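Alpha-rhamnosidase (Dictyoglomus thermophilum, PDB 6I60) probably hydrolyses terminal non-reducing alpha-L-rhamnose residues from alpha-L-rhamnosides, as a bacterial glycoside hydrolase of the alpha-L-rhamnosidase family. Local coordinates at residues F526-L531 with Y576-V581; F905-K908 with I913-E916; G292-N297 with E303-R308; W613-T618 with S720-T725. One frame throughout, in Å; residues are numbered along the deposited sequence.

Contact 1. Residues F526-L531 with Y576-V581; sequences FYRKYL and YGDKYV
Arg528 and Asp578 make the polar half of this contact, one from the side of a helix and the other from the turn leading into helix 580-584. Their direct pairing is loose: Arg528 NE lies 3.8 Å from Asp578 OD2, a long salt bridge, with the guanidinium and carboxylate planes turned 42° apart and the two side chains crossing at about a right angle. Water 1 closes the gap. It lies at the edge of the guanidinium, in its plane, accepts from Arg528 NH2 at 2.6 Å and donates to Asp578 OD2 at 2.8 Å. A bend at chi3 (111°) turns the end of the arginine toward this water. The other carboxylate oxygen, Asp578 OD1, takes a weak bond from Tyr580 N at 3.3 Å and so caps the start of the helix, which ties the aspartate to its own backbone while its second oxygen faces the arginine.

The apolar part is Leu531 CD1 on Val581 CG2, 3.8 Å away; Val581 CG2 also lies loosely near Arg528 CG, at 4.4 Å.

Arg528 NH1 forms a salt bridge with Glu38 of the N-terminal immunoglobulin-like domain, whose strand 52-56 also lays Ile52 against Arg528 and Tyr580, so the contact borders two domains. Tyr565, Ala569 and Leu572 of helix 564-576 also pack on Leu531, joining that helix to helix 524-535 of the catalytic helical domain.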
loop_
_atom_site.group_PDB
_atom_site.type_symbol
_atom_site.label_atom_id
_atom_site.label_comp_id
_atom_site.label_asym_id
_atom_site.label_seq_id
_atom_site.Cartn_x
_atom_site.Cartn_y
_atom_site.Cartn_z
ATOM N N PHE A 526 -4.674 3.474 -2.172
ATOM C CA PHE A 526 -3.420 3.006 -2.749
ATOM C C PHE A 526 -3.660 1.925 -3.795
ATOM O O PHE A 526 -3.054 1.948 -4.874
ATOM C CB PHE A 526 -2.505 2.489 -1.640
ATOM C CG PHE A 526 -1.103 2.213 -2.088
ATOM C CD1 PHE A 526 -0.169 3.232 -2.151
ATOM C CD2 PHE A 526 -0.716 0.930 -2.443
ATOM C CE1 PHE A 526 1.127 2.980 -2.560
ATOM C CE2 PHE A 526 0.579 0.671 -2.855
ATOM C CZ PHE A 526 1.502 1.696 -2.913
ATOM N N TYR A 527 -4.543 0.969 -3.498
ATOM C CA TYR A 527 -4.748 -0.150 -4.409
ATOM C C TYR A 527 -5.543 0.259 -5.641
ATOM O O TYR A 527 -5.352 -0.319 -6.717
ATOM C CB TYR A 527 -5.439 -1.299 -3.676
ATOM C CG TYR A 527 -4.496 -2.087 -2.798
ATOM C CD1 TYR A 527 -3.184 -2.316 -3.189
ATOM C CD2 TYR A 527 -4.913 -2.597 -1.576
ATOM C CE1 TYR A 527 -2.315 -3.031 -2.392
ATOM C CE2 TYR A 527 -4.050 -3.315 -0.769
ATOM C CZ TYR A 527 -2.753 -3.528 -1.183
ATOM O OH TYR A 527 -1.889 -4.242 -0.385
ATOM N N ARG A 528 -6.433 1.245 -5.509
ATOM C CA ARG A 528 -7.163 1.737 -6.671
ATOM C C ARG A 528 -6.211 2.334 -7.699
ATOM O O ARG A 528 -6.398 2.155 -8.909
ATOM C CB ARG A 528 -8.206 2.766 -6.238
ATOM C CG ARG A 528 -9.528 2.162 -5.800
ATOM C CD ARG A 528 -10.438 3.218 -5.197
ATOM N NE ARG A 528 -11.596 3.494 -6.043
ATOM C CZ ARG A 528 -11.877 4.686 -6.560
ATOM N NH1 ARG A 528 -11.084 5.723 -6.319
ATOM N NH2 ARG A 528 -12.954 4.843 -7.318
ATOM N N LYS A 529 -5.181 3.044 -7.235
ATOM C CA LYS A 529 -4.165 3.559 -8.145
ATOM C C LYS A 529 -3.333 2.428 -8.738
ATOM O O LYS A 529 -2.992 2.458 -9.925
ATOM C CB LYS A 529 -3.270 4.562 -7.416
ATOM C CG LYS A 529 -2.133 5.116 -8.259
ATOM C CD LYS A 529 -0.791 4.618 -7.761
ATOM C CE LYS A 529 0.356 5.285 -8.501
ATOM N NZ LYS A 529 1.445 4.317 -8.807
ATOM N N TYR A 530 -2.998 1.421 -7.926
ATOM C CA TYR A 530 -2.194 0.311 -8.425
ATOM C C TYR A 530 -3.000 -0.574 -9.366
ATOM O O TYR A 530 -2.456 -1.115 -10.337
ATOM C CB TYR A 530 -1.640 -0.509 -7.261
ATOM C CG TYR A 530 -0.622 -1.543 -7.686
ATOM C CD1 TYR A 530 0.509 -1.176 -8.406
ATOM C CD2 TYR A 530 -0.794 -2.887 -7.376
ATOM C CE1 TYR A 530 1.445 -2.119 -8.801
ATOM C CE2 TYR A 530 0.136 -3.837 -7.767
ATOM C CZ TYR A 530 1.253 -3.447 -8.479
ATOM O OH TYR A 530 2.180 -4.388 -8.871
ATOM N N LEU A 531 -4.296 -0.743 -9.088
ATOM C CA LEU A 531 -5.151 -1.495 -9.999
ATOM C C LEU A 531 -5.213 -0.833 -11.367
ATOM O O LEU A 531 -5.320 -1.523 -12.389
ATOM C CB LEU A 531 -6.553 -1.638 -9.408
ATOM C CG LEU A 531 -6.762 -2.828 -8.471
ATOM C CD1 LEU A 531 -8.201 -2.885 -7.981
ATOM C CD2 LEU A 531 -6.371 -4.124 -9.165
ATOM N N TYR A 576 -13.803 -3.532 2.000
ATOM C CA TYR A 576 -14.336 -2.180 1.926
ATOM C C TYR A 576 -15.732 -2.094 1.328
ATOM O O TYR A 576 -16.365 -1.039 1.447
ATOM C CB TYR A 576 -13.401 -1.274 1.112
ATOM C CG TYR A 576 -12.020 -1.108 1.701
ATOM C CD1 TYR A 576 -10.959 -1.886 1.258
ATOM C CD2 TYR A 576 -11.773 -0.168 2.693
ATOM C CE1 TYR A 576 -9.689 -1.737 1.791
ATOM C CE2 TYR A 576 -10.506 -0.010 3.232
ATOM C CZ TYR A 576 -9.469 -0.797 2.776
ATOM O OH TYR A 576 -8.207 -0.651 3.307
ATOM N N GLY A 577 -16.231 -3.151 0.695
ATOM C CA GLY A 577 -17.543 -3.099 0.073
ATOM C C GLY A 577 -17.622 -2.175 -1.122
ATOM O O GLY A 577 -18.624 -1.467 -1.289
ATOM N N ASP A 578 -16.589 -2.159 -1.957
ATOM C CA ASP A 578 -16.526 -1.310 -3.145
ATOM C C ASP A 578 -16.740 -2.202 -4.364
ATOM O O ASP A 578 -15.784 -2.667 -4.987
ATOM C CB ASP A 578 -15.194 -0.567 -3.219
ATOM C CG ASP A 578 -15.143 0.422 -4.366
ATOM O OD1 ASP A 578 -16.217 0.752 -4.911
ATOM O OD2 ASP A 578 -14.032 0.870 -4.723
ATOM N N LYS A 579 -18.010 -2.443 -4.700
ATOM C CA LYS A 579 -18.334 -3.223 -5.887
ATOM C C LYS A 579 -18.050 -2.468 -7.177
ATOM O O LYS A 579 -18.003 -3.092 -8.243
ATOM C CB LYS A 579 -19.803 -3.653 -5.852
ATOM C CG LYS A 579 -20.790 -2.498 -5.761
ATOM C CD LYS A 579 -22.211 -3.000 -5.538
ATOM C CE LYS A 579 -23.012 -2.995 -6.832
ATOM N NZ LYS A 579 -24.142 -3.968 -6.794
ATOM N N TYR A 580 -17.854 -1.150 -7.107
ATOM C CA TYR A 580 -17.608 -0.371 -8.315
ATOM C C TYR A 580 -16.242 -0.677 -8.915
ATOM O O TYR A 580 -16.092 -0.668 -10.142
ATOM C CB TYR A 580 -17.734 1.119 -8.007
ATOM C CG TYR A 580 -19.074 1.500 -7.425
ATOM C CD1 TYR A 580 -19.183 1.932 -6.110
ATOM C CD2 TYR A 580 -20.230 1.427 -8.189
ATOM C CE1 TYR A 580 -20.407 2.282 -5.573
ATOM C CE2 TYR A 580 -21.458 1.774 -7.662
ATOM C CZ TYR A 580 -21.541 2.202 -6.353
ATOM O OH TYR A 580 -22.763 2.550 -5.822
ATOM N N VAL A 581 -15.238 -0.948 -8.075
ATOM C CA VAL A 581 -13.926 -1.312 -8.594
ATOM C C VAL A 581 -13.958 -2.677 -9.264
ATOM O O VAL A 581 -13.062 -3.000 -10.053
ATOM C CB VAL A 581 -12.870 -1.273 -7.473
ATOM C CG1 VAL A 581 -12.905 -2.554 -6.656
ATOM C CG2 VAL A 581 -11.486 -1.046 -8.060
HETATM O O HOH W 1 -13.920 2.383 -7.124
#

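Contact 2. Residues F905-K908 with I913-E916; sequences FVVK and IIYE
Val907 O accepts the one backbone hydrogen bond between the segments, from Ile914 N at 3.2 Å with an N-H...O angle of 166°, beside the non-hydrogen-bonded antiparallel pair of Lys908 and Ile913, whose CA atoms are 4.4 Å apart. This is the mouth of a short beta hairpin, strands 908-909 and 912-913, at the edge of an antiparallel sheet in the C-terminal region. Where it joins strand 935-941, Val907 and Lys908 both face Tyr940, a G1 beta bulge; Val907 carries the positive phi.

Among the side chains, the Phe905 and Tyr915 rings lie nearly parallel, planes 9° apart, yet are slid so far that they barely overlap, with centroids 5.3 Å apart. Tyr915 reaches Phe905 by a trans first torsion (chi1 -172°), which extends its ring away from its own backbone N, and its hydroxyl hydrogen-bonds Glu923. Ile928 touches both rings, and Met941 lies against Phe905. Replacing Phe905 with alanine would probably open a gap beside Tyr915 and leave Ile928 and Met941 without their aromatic neighbour.

Nearer the backbone, Val907 CB meets Tyr915 CB at 3.8 Å. The Val907 and Ile914 side chains cross at about a right angle, with Val907 CG1 3.7 Å from Ile914 CD1. Val906 CG1 touches the Ile913 CG2 methyl at 3.5 Å.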
loop_
_atom_site.group_PDB
_atom_site.type_symbol
_atom_site.label_atom_id
_atom_site.label_comp_id
_atom_site.label_asym_id
_atom_site.label_seq_id
_atom_site.Cartn_x
_atom_site.Cartn_y
_atom_site.Cartn_z
ATOM N N PHE A 905 -20.188 -24.856 31.666
ATOM C CA PHE A 905 -19.883 -23.432 31.675
ATOM C C PHE A 905 -21.185 -22.666 31.851
ATOM O O PHE A 905 -22.250 -23.255 32.048
ATOM C CB PHE A 905 -19.139 -23.026 30.402
ATOM C CG PHE A 905 -19.725 -23.605 29.148
ATOM C CD1 PHE A 905 -20.686 -22.911 28.431
ATOM C CD2 PHE A 905 -19.322 -24.847 28.688
ATOM C CE1 PHE A 905 -21.228 -23.444 27.278
ATOM C CE2 PHE A 905 -19.864 -25.387 27.538
ATOM C CZ PHE A 905 -20.819 -24.684 26.832
ATOM N N VAL A 906 -21.093 -21.340 31.777
ATOM C CA VAL A 906 -22.210 -20.454 32.076
ATOM C C VAL A 906 -22.558 -19.563 30.887
ATOM O O VAL A 906 -23.718 -19.493 30.473
ATOM C CB VAL A 906 -21.929 -19.602 33.334
ATOM C CG1 VAL A 906 -23.202 -18.944 33.825
ATOM C CG2 VAL A 906 -21.322 -20.464 34.432
ATOM N N VAL A 907 -21.559 -18.876 30.324
ATOM C CA VAL A 907 -21.746 -17.901 29.249
ATOM C C VAL A 907 -22.668 -16.781 29.720
ATOM O O VAL A 907 -23.889 -16.957 29.809
ATOM C CB VAL A 907 -22.283 -18.552 27.958
ATOM C CG1 VAL A 907 -22.496 -17.495 26.888
ATOM C CG2 VAL A 907 -21.323 -19.620 27.463
ATOM N N LYS A 908 -22.095 -15.617 30.014
ATOM C CA LYS A 908 -22.840 -14.483 30.544
ATOM C C LYS A 908 -22.661 -13.274 29.638
ATOM O O LYS A 908 -21.529 -12.879 29.342
ATOM C CB LYS A 908 -22.385 -14.143 31.966
ATOM C CG LYS A 908 -22.692 -15.217 32.995
ATOM C CD LYS A 908 -22.333 -14.747 34.397
ATOM C CE LYS A 908 -21.091 -13.874 34.388
ATOM N NZ LYS A 908 -21.270 -12.633 35.196
ATOM N N ILE A 913 -27.128 -14.002 32.514
ATOM C CA ILE A 913 -26.805 -15.372 32.134
ATOM C C ILE A 913 -27.655 -15.754 30.930
ATOM O O ILE A 913 -28.870 -15.527 30.916
ATOM C CB ILE A 913 -27.038 -16.334 33.311
ATOM C CG1 ILE A 913 -26.489 -15.737 34.613
ATOM C CG2 ILE A 913 -26.410 -17.684 33.028
ATOM C CD1 ILE A 913 -27.537 -15.050 35.476
ATOM N N ILE A 914 -27.020 -16.336 29.913
ATOM C CA ILE A 914 -27.699 -16.561 28.641
ATOM C C ILE A 914 -27.537 -18.001 28.170
ATOM O O ILE A 914 -27.899 -18.331 27.035
ATOM C CB ILE A 914 -27.184 -15.580 27.572
ATOM C CG1 ILE A 914 -25.656 -15.605 27.527
ATOM C CG2 ILE A 914 -27.686 -14.172 27.853
ATOM C CD1 ILE A 914 -25.064 -14.849 26.362
ATOM N N TYR A 915 -27.004 -18.871 29.030
ATOM C CA TYR A 915 -26.797 -20.270 28.639
ATOM C C TYR A 915 -26.660 -21.120 29.907
ATOM O O TYR A 915 -25.555 -21.327 30.407
ATOM C CB TYR A 915 -25.584 -20.422 27.743
ATOM C CG TYR A 915 -25.422 -21.805 27.160
ATOM C CD1 TYR A 915 -24.656 -22.767 27.808
ATOM C CD2 TYR A 915 -26.025 -22.149 25.958
ATOM C CE1 TYR A 915 -24.503 -24.032 27.278
ATOM C CE2 TYR A 915 -25.875 -23.414 25.419
ATOM C CZ TYR A 915 -25.111 -24.349 26.084
ATOM O OH TYR A 915 -24.955 -25.609 25.557
ATOM N N GLU A 916 -27.791 -21.624 30.397
ATOM C CA GLU A 916 -27.760 -22.554 31.519
ATOM C C GLU A 916 -27.636 -24.002 31.059
ATOM O O GLU A 916 -26.857 -24.770 31.635
ATOM C CB GLU A 916 -29.014 -22.385 32.383
ATOM C CG GLU A 916 -28.906 -23.019 33.760
ATOM C CD GLU A 916 -28.395 -22.050 34.809
ATOM O OE1 GLU A 916 -28.669 -20.838 34.683
ATOM O OE2 GLU A 916 -27.717 -22.501 35.758
#

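Contact 3. Residues G292-N297 with E303-R308; sequences GPITLN and EIYDGR
Pro293 lies over one face of the Tyr305 ring in a CH-pi contact, its CB 3.7 Å from the ring centroid and 17° off the normal, offset toward the rim. Ile294 CG1 reaches the same ring obliquely, 3.5 Å from Tyr305 CD2. The first torsion of the tyrosine (chi1 -169°) turns the ring so that its face lies against Pro293. With a serine in place of Tyr305, Pro293 and Ile294 would probably lose the surface they pack on. Away from the ring, Thr295 OG1 sits against the branched Ile304 side chain, and Leu296 CB meets Ile304 CD1 at 3.9 Å.

The backbone pairing of a beta hairpin brings these partners together. Asp306 N binds Pro293 O at 2.9 Å, Thr295 N donates to Ile304 O, and Ile304 N to Leu296 O. Ile294 with Tyr305 and Asn297 with Glu303 are non-hydrogen-bonded pairs; the register slips by one between them, a beta bulge. At the exit Asp306 forms an Asx turn: its OD2 accepts Arg308 N, while Arg308 NE and NH2 grip the carboxylate side-on, Arg308 NH2 reaching Asp306 OD1 at 2.8 Å.

Glu303 is held by the backbone of Arg430 and Phe431 and by Tyr427. Strand 302-306 runs parallel to strand 414-418 on its other side, and strand 288-298 pairs antiparallel with strand 171-184, which lays Ala176 and Met178 against Ile294 and Pro293.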
loop_
_atom_site.group_PDB
_atom_site.type_symbol
_atom_site.label_atom_id
_atom_site.label_comp_id
_atom_site.label_asym_id
_atom_site.label_seq_id
_atom_site.Cartn_x
_atom_site.Cartn_y
_atom_site.Cartn_z
ATOM N N GLY A 292 21.726 23.888 -10.971
ATOM C CA GLY A 292 21.938 24.378 -9.631
ATOM C C GLY A 292 22.927 23.553 -8.837
ATOM O O GLY A 292 23.914 23.031 -9.366
ATOM N N PRO A 293 22.678 23.428 -7.531
ATOM C CA PRO A 293 23.610 22.672 -6.683
ATOM C C PRO A 293 23.575 21.172 -6.927
ATOM O O PRO A 293 24.622 20.520 -6.830
ATOM C CB PRO A 293 23.154 23.026 -5.261
ATOM C CG PRO A 293 21.717 23.405 -5.410
ATOM C CD PRO A 293 21.587 24.047 -6.757
ATOM N N ILE A 294 22.416 20.602 -7.243
ATOM C CA ILE A 294 22.300 19.157 -7.403
ATOM C C ILE A 294 22.855 18.753 -8.762
ATOM O O ILE A 294 22.439 19.280 -9.801
ATOM C CB ILE A 294 20.839 18.704 -7.245
ATOM C CG1 ILE A 294 20.345 18.986 -5.826
ATOM C CG2 ILE A 294 20.708 17.222 -7.554
ATOM C CD1 ILE A 294 19.267 20.036 -5.757
ATOM N N THR A 295 23.802 17.814 -8.757
ATOM C CA THR A 295 24.340 17.266 -9.997
ATOM C C THR A 295 23.620 15.970 -10.343
ATOM O O THR A 295 22.474 15.993 -10.802
ATOM C CB THR A 295 25.847 17.024 -9.887
ATOM O OG1 THR A 295 26.102 15.986 -8.933
ATOM C CG2 THR A 295 26.560 18.298 -9.448
ATOM N N LEU A 296 24.276 14.835 -10.119
ATOM C CA LEU A 296 23.668 13.544 -10.399
ATOM C C LEU A 296 22.648 13.188 -9.326
ATOM O O LEU A 296 22.851 13.459 -8.139
ATOM C CB LEU A 296 24.739 12.457 -10.484
ATOM C CG LEU A 296 25.862 12.698 -11.491
ATOM C CD1 LEU A 296 26.895 11.585 -11.409
ATOM C CD2 LEU A 296 25.298 12.807 -12.895
ATOM N N ASN A 297 21.544 12.577 -9.752
ATOM C CA ASN A 297 20.509 12.133 -8.829
ATOM C C ASN A 297 19.897 10.847 -9.365
ATOM O O ASN A 297 19.518 10.779 -10.538
ATOM C CB ASN A 297 19.434 13.210 -8.632
ATOM C CG ASN A 297 18.707 13.562 -9.918
ATOM O OD1 ASN A 297 17.551 13.184 -10.114
ATOM N ND2 ASN A 297 19.379 14.293 -10.799
ATOM N N GLU A 303 22.170 11.053 -4.441
ATOM C CA GLU A 303 22.153 12.413 -4.956
ATOM C C GLU A 303 23.391 13.152 -4.469
ATOM O O GLU A 303 23.853 12.933 -3.346
ATOM C CB GLU A 303 20.872 13.151 -4.521
ATOM C CG GLU A 303 21.024 14.651 -4.298
ATOM C CD GLU A 303 19.987 15.209 -3.337
ATOM O OE1 GLU A 303 18.791 14.885 -3.499
ATOM O OE2 GLU A 303 20.364 15.971 -2.419
ATOM N N ILE A 304 23.931 14.017 -5.326
ATOM C CA ILE A 304 25.084 14.849 -5.002
ATOM C C ILE A 304 24.634 16.303 -4.972
ATOM O O ILE A 304 24.023 16.789 -5.931
ATOM C CB ILE A 304 26.224 14.645 -6.013
ATOM C CG1 ILE A 304 26.711 13.196 -5.980
ATOM C CG2 ILE A 304 27.367 15.602 -5.731
ATOM C CD1 ILE A 304 27.087 12.658 -7.336
ATOM N N TYR A 305 24.937 16.995 -3.874
ATOM C CA TYR A 305 24.547 18.389 -3.671
ATOM C C TYR A 305 25.805 19.217 -3.440
ATOM O O TYR A 305 26.436 19.115 -2.383
ATOM C CB TYR A 305 23.583 18.516 -2.492
ATOM C CG TYR A 305 22.915 19.870 -2.357
ATOM C CD1 TYR A 305 23.595 20.958 -1.821
ATOM C CD2 TYR A 305 21.596 20.055 -2.751
ATOM C CE1 TYR A 305 22.985 22.189 -1.692
ATOM C CE2 TYR A 305 20.977 21.284 -2.625
ATOM C CZ TYR A 305 21.677 22.347 -2.094
ATOM O OH TYR A 305 21.067 23.575 -1.968
ATOM N N ASP A 306 26.162 20.044 -4.419
ATOM C CA ASP A 306 27.326 20.923 -4.326
ATOM C C ASP A 306 26.840 22.299 -3.888
ATOM O O ASP A 306 26.260 23.047 -4.680
ATOM C CB ASP A 306 28.070 20.988 -5.655
ATOM C CG ASP A 306 29.434 21.644 -5.530
ATOM O OD1 ASP A 306 30.343 21.287 -6.310
ATOM O OD2 ASP A 306 29.596 22.518 -4.651
ATOM N N GLY A 307 27.079 22.634 -2.617
ATOM C CA GLY A 307 26.634 23.911 -2.088
ATOM C C GLY A 307 27.328 25.110 -2.697
ATOM O O GLY A 307 26.815 26.230 -2.593
ATOM N N ARG A 308 28.484 24.905 -3.328
ATOM C CA ARG A 308 29.178 26.018 -3.965
ATOM C C ARG A 308 28.445 26.500 -5.210
ATOM O O ARG A 308 28.447 27.701 -5.502
ATOM C CB ARG A 308 30.612 25.613 -4.302
ATOM C CG ARG A 308 31.440 25.213 -3.088
ATOM C CD ARG A 308 32.718 24.500 -3.495
ATOM N NE ARG A 308 32.464 23.437 -4.463
ATOM C CZ ARG A 308 33.415 22.782 -5.121
ATOM N NH1 ARG A 308 34.692 23.080 -4.916
ATOM N NH2 ARG A 308 33.092 21.827 -5.984
#

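Contact 4. Residues W613-T618 with S720-T725; sequences WCQPGT and SQTLNT
Gln615 turns CG beside its backbone N, anti to the carbonyl carbon (chi1 -50°), and runs on extended, while Thr722 sets OG1 beside its own N (chi1 -60°); the two side chains thus come at each other from opposite directions. Their ends meet at Gln615 NE2 and Thr722 OG1, 3.2 Å apart, and Gln615 NE2 is also 3.8 Å from Thr722 CB. This is the whole of the contact.

The amide is fixed mainly from its own side. Gln615 NE2 donates to Asp612 and weakly to Asp623, and OE1 accepts from Lys622 N, so both ends of the amide are engaged and its rotation is probably set by these loop residues rather than by the threonine. The same Asp623 takes a hydrogen bond from Ser720 OG, linking the loop to the helix start.

Ser720 OG in turn accepts from Leu723 N at 3.1 Å, and Gln721 O receives both Asn724 N and Thr725 N. On the loop, residues 615-618 make a type II beta turn, with Gly617 at positive phi. The arrangement is an N-cap: Ser720 caps the start of helix 722-729, and the buried loop glutamine meets Thr722 just inside it, within the six-hairpin glycosidase domain of the alpha-L-rhamnosidases.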
loop_
_atom_site.group_PDB
_atom_site.type_symbol
_atom_site.label_atom_id
_atom_site.label_comp_id
_atom_site.label_asym_id
_atom_site.label_seq_id
_atom_site.Cartn_x
_atom_site.Cartn_y
_atom_site.Cartn_z
ATOM N N TRP A 613 7.979 -19.603 -4.490
ATOM C CA TRP A 613 9.273 -18.934 -4.479
ATOM C C TRP A 613 9.911 -18.995 -3.095
ATOM O O TRP A 613 9.272 -18.673 -2.087
ATOM C CB TRP A 613 9.102 -17.479 -4.913
ATOM C CG TRP A 613 10.345 -16.812 -5.420
ATOM C CD1 TRP A 613 10.927 -15.683 -4.922
ATOM C CD2 TRP A 613 11.142 -17.214 -6.540
ATOM N NE1 TRP A 613 12.043 -15.362 -5.657
ATOM C CE2 TRP A 613 12.196 -16.286 -6.656
ATOM C CE3 TRP A 613 11.071 -18.270 -7.451
ATOM C CZ2 TRP A 613 13.167 -16.380 -7.649
ATOM C CZ3 TRP A 613 12.034 -18.361 -8.437
ATOM C CH2 TRP A 613 13.068 -17.422 -8.529
ATOM N N CYS A 614 11.175 -19.420 -3.056
ATOM C CA CYS A 614 12.015 -19.364 -1.859
ATOM C C CYS A 614 11.467 -20.248 -0.736
ATOM O O CYS A 614 11.118 -19.782 0.351
ATOM C CB CYS A 614 12.194 -17.919 -1.387
ATOM S SG CYS A 614 13.165 -16.919 -2.523
ATOM N N GLN A 615 11.402 -21.545 -1.020
ATOM C CA GLN A 615 11.210 -22.523 0.032
ATOM C C GLN A 615 12.505 -22.648 0.833
ATOM O O GLN A 615 13.573 -22.254 0.359
ATOM C CB GLN A 615 10.807 -23.872 -0.562
ATOM C CG GLN A 615 9.662 -23.798 -1.561
ATOM C CD GLN A 615 9.248 -25.165 -2.079
ATOM O OE1 GLN A 615 10.081 -26.058 -2.247
ATOM N NE2 GLN A 615 7.955 -25.334 -2.335
ATOM N N PRO A 616 12.435 -23.168 2.059
ATOM C CA PRO A 616 13.653 -23.281 2.879
ATOM C C PRO A 616 14.743 -24.068 2.167
ATOM O O PRO A 616 14.552 -25.222 1.775
ATOM C CB PRO A 616 13.161 -24.003 4.139
ATOM C CG PRO A 616 11.729 -23.638 4.234
ATOM C CD PRO A 616 11.228 -23.538 2.820
ATOM N N GLY A 617 15.893 -23.421 1.989
ATOM C CA GLY A 617 17.040 -24.070 1.389
ATOM C C GLY A 617 17.030 -24.115 -0.120
ATOM O O GLY A 617 17.656 -25.002 -0.709
ATOM N N THR A 618 16.347 -23.177 -0.768
ATOM C CA THR A 618 16.222 -23.190 -2.219
ATOM C C THR A 618 15.695 -21.839 -2.680
ATOM O O THR A 618 15.256 -21.010 -1.878
ATOM C CB THR A 618 15.291 -24.312 -2.689
ATOM O OG1 THR A 618 15.500 -24.558 -4.085
ATOM C CG2 THR A 618 13.841 -23.916 -2.460
ATOM N N SER A 720 5.261 -32.696 -0.505
ATOM C CA SER A 720 5.714 -31.585 0.314
ATOM C C SER A 720 4.525 -30.938 1.016
ATOM O O SER A 720 3.367 -31.314 0.810
ATOM C CB SER A 720 6.466 -30.564 -0.540
ATOM O OG SER A 720 5.574 -29.883 -1.407
ATOM N N GLN A 721 4.827 -29.953 1.865
ATOM C CA GLN A 721 3.766 -29.154 2.466
ATOM C C GLN A 721 3.070 -28.294 1.419
ATOM O O GLN A 721 1.840 -28.172 1.424
ATOM C CB GLN A 721 4.333 -28.279 3.583
ATOM C CG GLN A 721 4.627 -29.022 4.871
ATOM C CD GLN A 721 5.459 -28.200 5.835
ATOM O OE1 GLN A 721 5.542 -26.977 5.714
ATOM N NE2 GLN A 721 6.083 -28.869 6.800
ATOM N N THR A 722 3.846 -27.693 0.512
ATOM C CA THR A 722 3.264 -26.870 -0.544
ATOM C C THR A 722 2.294 -27.678 -1.398
ATOM O O THR A 722 1.245 -27.169 -1.810
ATOM C CB THR A 722 4.378 -26.270 -1.408
ATOM O OG1 THR A 722 5.237 -25.463 -0.589
ATOM C CG2 THR A 722 3.804 -25.413 -2.527
ATOM N N LEU A 723 2.615 -28.948 -1.649
ATOM C CA LEU A 723 1.782 -29.786 -2.503
ATOM C C LEU A 723 0.443 -30.140 -1.873
ATOM O O LEU A 723 -0.442 -30.624 -2.584
ATOM C CB LEU A 723 2.532 -31.069 -2.868
ATOM C CG LEU A 723 3.654 -30.943 -3.903
ATOM C CD1 LEU A 723 4.562 -32.164 -3.872
ATOM C CD2 LEU A 723 3.084 -30.733 -5.298
ATOM N N ASN A 724 0.262 -29.910 -0.576
ATOM C CA ASN A 724 -0.949 -30.340 0.110
ATOM C C ASN A 724 -1.800 -29.203 0.657
ATOM O O ASN A 724 -3.024 -29.341 0.693
ATOM C CB ASN A 724 -0.597 -31.296 1.261
ATOM C CG ASN A 724 -0.551 -32.747 0.820
ATOM O OD1 ASN A 724 -1.012 -33.094 -0.265
ATOM N ND2 ASN A 724 0.009 -33.604 1.665
ATOM N N THR A 725 -1.196 -28.091 1.091
ATOM C CA THR A 725 -1.999 -26.986 1.612
ATOM C C THR A 725 -2.787 -26.293 0.509
ATOM O O THR A 725 -3.869 -25.753 0.770
ATOM C CB THR A 725 -1.115 -25.964 2.333
ATOM O OG1 THR A 725 -0.341 -25.232 1.374
ATOM C CG2 THR A 725 -0.182 -26.649 3.306
#

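In the fold
Along the chain the order is contact 3, contact 1, contact 4, contact 2, each closing before the next opens. Contact 3 belongs to the beta-rich N-terminal part and contact 2 to the C-terminal sheet; their centres are 72 Å apart, on opposite sides of the chain's centre. Between them in sequence comes the helical six-hairpin glycosidase domain, which holds contacts 1 and 4 with centres 31 Å apart and nearest atoms about 15 Å apart. Contact 1 is the most central, about 12 Å from the centre of the chain. None touches another. They mark three regions: two hairpins in flanking beta structure and, in one shared domain, a helix against a helix-start turn (contact 1) and a loop against a helix start (contact 4).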